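PDB 2FZ2: coat protein from Turnip yellow mosaic virus, which self-assembles as 180 copies into the T=3 icosahedral capsid that encloses the single-stranded RNA genome of the virus. Local coordinates for residues 29-34 against 177-182. Sequence-based numbering, arbitrary orientation.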
ATOM      1  N   PHE D  29     105.734 -27.389 -16.239  1.00 47.44           N
ATOM      2  CA  PHE D  29     105.774 -26.444 -17.328  1.00 47.02           C
ATOM      3  C   PHE D  29     106.464 -27.145 -18.473  1.00 41.60           C
ATOM      4  O   PHE D  29     107.363 -27.977 -18.269  1.00 31.34           O
ATOM      5  CB  PHE D  29     106.549 -25.183 -16.932  1.00 59.88           C
ATOM      6  CG  PHE D  29     106.242 -24.690 -15.550  1.00 80.33           C
ATOM      7  CD1 PHE D  29     106.561 -25.467 -14.424  1.00 98.29           C
ATOM      8  CD2 PHE D  29     105.623 -23.454 -15.361  1.00 91.28           C
ATOM      9  CE1 PHE D  29     106.262 -25.018 -13.112  1.00108.15           C
ATOM     10  CE2 PHE D  29     105.315 -22.987 -14.058  1.00106.80           C
ATOM     11  CZ  PHE D  29     105.636 -23.772 -12.930  1.00110.83           C
ATOM     12  N   THR D  30     106.028 -26.797 -19.677  1.00 35.72           N
ATOM     13  CA  THR D  30     106.567 -27.370 -20.892  1.00 28.47           C
ATOM     14  C   THR D  30     106.981 -26.277 -21.838  1.00 25.22           C
ATOM     15  O   THR D  30     106.301 -25.251 -21.924  1.00 32.82           O
ATOM     16  CB  THR D  30     105.512 -28.152 -21.622  1.00 25.08           C
ATOM     17  OG1 THR D  30     104.630 -28.744 -20.668  1.00 32.21           O
ATOM     18  CG2 THR D  30     106.146 -29.203 -22.489  1.00 28.84           C
ATOM     19  N   ILE D  31     108.095 -26.488 -22.534  1.00 17.93           N
ATOM     20  CA  ILE D  31     108.541 -25.533 -23.542  1.00 16.14           C
ATOM     21  C   ILE D  31     108.789 -26.355 -24.780  1.00 13.55           C
ATOM     22  O   ILE D  31     108.967 -27.568 -24.694  1.00 13.33           O
ATOM     23  CB  ILE D  31     109.874 -24.845 -23.237  1.00 21.21           C
ATOM     24  CG1 ILE D  31     110.840 -25.859 -22.664  1.00 28.97           C
ATOM     25  CG2 ILE D  31     109.679 -23.628 -22.353  1.00 27.49           C
ATOM     26  CD1 ILE D  31     112.255 -25.598 -23.118  1.00 40.78           C
ATOM     27  N   LYS D  32     108.805 -25.683 -25.925  1.00 15.40           N
ATOM     28  CA  LYS D  32     109.054 -26.341 -27.194  1.00 14.70           C
ATOM     29  C   LYS D  32     110.374 -25.789 -27.738  1.00 14.84           C
ATOM     30  O   LYS D  32     110.737 -24.637 -27.468  1.00 13.38           O
ATOM     31  CB  LYS D  32     107.927 -26.042 -28.193  1.00 18.44           C
ATOM     32  CG  LYS D  32     106.576 -26.711 -27.907  1.00 32.35           C
ATOM     33  CD  LYS D  32     105.493 -26.332 -28.960  1.00 40.24           C
ATOM     34  CE  LYS D  32     104.055 -26.653 -28.485  1.00 47.32           C
ATOM     35  NZ  LYS D  32     102.985 -26.007 -29.315  1.00 54.31           N
ATOM     36  N   GLN D  33     111.083 -26.626 -28.489  1.00 10.16           N
ATOM     37  CA  GLN D  33     112.339 -26.254 -29.122  1.00  8.34           C
ATOM     38  C   GLN D  33     112.320 -26.944 -30.491  1.00 13.51           C
ATOM     39  O   GLN D  33     111.943 -28.109 -30.593  1.00 18.75           O
ATOM     40  CB  GLN D  33     113.515 -26.735 -28.290  1.00  5.20           C
ATOM     41  CG  GLN D  33     113.893 -25.782 -27.180  1.00 15.63           C
ATOM     42  CD  GLN D  33     114.846 -24.686 -27.624  1.00 25.83           C
ATOM     43  OE1 GLN D  33     115.236 -24.602 -28.791  1.00 35.78           O
ATOM     44  NE2 GLN D  33     115.228 -23.835 -26.685  1.00 30.49           N
ATOM     45  N   PRO D  34     112.692 -26.224 -31.562  1.00 12.98           N
ATOM     46  CA  PRO D  34     112.721 -26.722 -32.938  1.00 13.46           C
ATOM     47  C   PRO D  34     114.138 -27.012 -33.385  1.00 14.29           C
ATOM     48  O   PRO D  34     115.071 -26.751 -32.642  1.00 22.09           O
ATOM     49  CB  PRO D  34     112.149 -25.560 -33.709  1.00 14.30           C
ATOM     50  CG  PRO D  34     112.725 -24.355 -32.957  1.00 11.29           C
ATOM     51  CD  PRO D  34     113.076 -24.807 -31.542  1.00 16.22           C
ATOM     52  N   LEU D 177     110.169 -30.196 -30.828  1.00 11.55           N
ATOM     53  CA  LEU D 177     109.746 -31.088 -29.754  1.00 14.48           C
ATOM     54  C   LEU D 177     109.411 -30.348 -28.460  1.00 14.13           C
ATOM     55  O   LEU D 177     109.870 -29.228 -28.235  1.00 15.77           O
ATOM     56  CB  LEU D 177     110.826 -32.154 -29.505  1.00  5.20           C
ATOM     57  CG  LEU D 177     112.250 -31.705 -29.794  1.00  5.87           C
ATOM     58  CD1 LEU D 177     112.594 -30.738 -28.732  1.00  5.20           C
ATOM     59  CD2 LEU D 177     113.237 -32.833 -29.793  1.00  5.20           C
ATOM     60  N   SER D 178     108.582 -30.973 -27.629  1.00 12.52           N
ATOM     61  CA  SER D 178     108.189 -30.389 -26.357  1.00 20.85           C
ATOM     62  C   SER D 178     108.894 -31.139 -25.237  1.00 21.27           C
ATOM     63  O   SER D 178     109.138 -32.338 -25.335  1.00 27.92           O
ATOM     64  CB  SER D 178     106.681 -30.514 -26.161  1.00 24.21           C
ATOM     65  OG  SER D 178     106.390 -31.629 -25.329  1.00 38.84           O
ATOM     66  N   MET D 179     109.216 -30.446 -24.159  1.00 22.69           N
ATOM     67  CA  MET D 179     109.879 -31.119 -23.062  1.00 21.01           C
ATOM     68  C   MET D 179     109.525 -30.505 -21.729  1.00 21.12           C
ATOM     69  O   MET D 179     109.058 -29.361 -21.658  1.00 26.74           O
ATOM     70  CB  MET D 179     111.388 -31.075 -23.257  1.00 18.59           C
ATOM     71  CG  MET D 179     111.890 -29.790 -23.868  1.00 17.95           C
ATOM     72  SD  MET D 179     113.329 -30.114 -24.884  1.00 28.42           S
ATOM     73  CE  MET D 179     114.411 -28.755 -24.417  1.00 34.17           C
ATOM     74  N   HIS D 180     109.739 -31.285 -20.675  1.00 16.96           N
ATOM     75  CA  HIS D 180     109.471 -30.826 -19.329  1.00 21.93           C
ATOM     76  C   HIS D 180     110.239 -31.662 -18.326  1.00 20.48           C
ATOM     77  O   HIS D 180     110.998 -32.563 -18.708  1.00 19.58           O
ATOM     78  CB  HIS D 180     107.965 -30.861 -19.036  1.00 24.49           C
ATOM     79  CG  HIS D 180     107.343 -32.225 -19.108  1.00 21.99           C
ATOM     80  ND1 HIS D 180     108.074 -33.391 -19.078  1.00 24.58           N
ATOM     81  CD2 HIS D 180     106.042 -32.600 -19.163  1.00 28.38           C
ATOM     82  CE1 HIS D 180     107.250 -34.425 -19.108  1.00 32.01           C
ATOM     83  NE2 HIS D 180     106.011 -33.973 -19.160  1.00 35.16           N
ATOM     84  N   SER D 181     110.053 -31.340 -17.048  1.00 20.89           N
ATOM     85  CA  SER D 181     110.710 -32.058 -15.960  1.00 16.97           C
ATOM     86  C   SER D 181     112.225 -32.020 -16.090  1.00 14.24           C
ATOM     87  O   SER D 181     112.816 -32.768 -16.863  1.00 19.94           O
ATOM     88  CB  SER D 181     110.232 -33.509 -15.919  1.00 19.21           C
ATOM     89  OG  SER D 181     108.813 -33.588 -15.923  1.00 25.75           O
ATOM     90  N   PRO D 182     112.870 -31.139 -15.324  1.00  9.14           N
ATOM     91  CA  PRO D 182     114.321 -30.982 -15.337  1.00  6.15           C
ATOM     92  C   PRO D 182     115.039 -32.209 -14.811  1.00  9.94           C
ATOM     93  O   PRO D 182     114.574 -32.878 -13.892  1.00 13.30           O
ATOM     94  CB  PRO D 182     114.567 -29.762 -14.448  1.00  5.20           C
ATOM     95  CG  PRO D 182     113.250 -29.131 -14.252  1.00  5.20           C
ATOM     96  CD  PRO D 182     112.243 -30.221 -14.370  1.00 11.07           C
TER
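Ile31 faces Met179 and Gln33 faces Leu177 as antiparallel hydrogen-bonded pairs, joined by four backbone bonds. The longest runs from Ile31 N to Met179 O at 3.2 Å, the shortest from Leu177 N to Gln33 O at 2.7 Å. Between them, Lys32 and Ser178 form a non-hydrogen-bonded pair, where Lys32 CA makes a bent CA-H...O contact of 3.2 Å with Leu177 O. On the buried face, that of Ile31, Gln33, Leu177 and Met179, Met179 CG sits between its backbone N and carbonyl carbon (chi1 36°), and further bends in the chain bring the Met179 CE methyl to 4.0 Å from Ile31 CD1 and 4.1 Å from Gln33 CG. Leu177 CD1 comes within 4.1 Å of Gln33 CB. The Gln33 amide turns off to give its NE2 proton to Phe65 O of a second subunit, whose Tyr66 also packs on Ile31 and Gln33. On the other, partly exposed face, Lys32 CG passes Ser178 CB and the extended chain continues to Glu72. Strand 169-182 thus lies between 30-42 and 66-80, antiparallel to both, in one sheet of the jelly-roll beta-sandwich of viral coat proteins, at a subunit interface of the capsid.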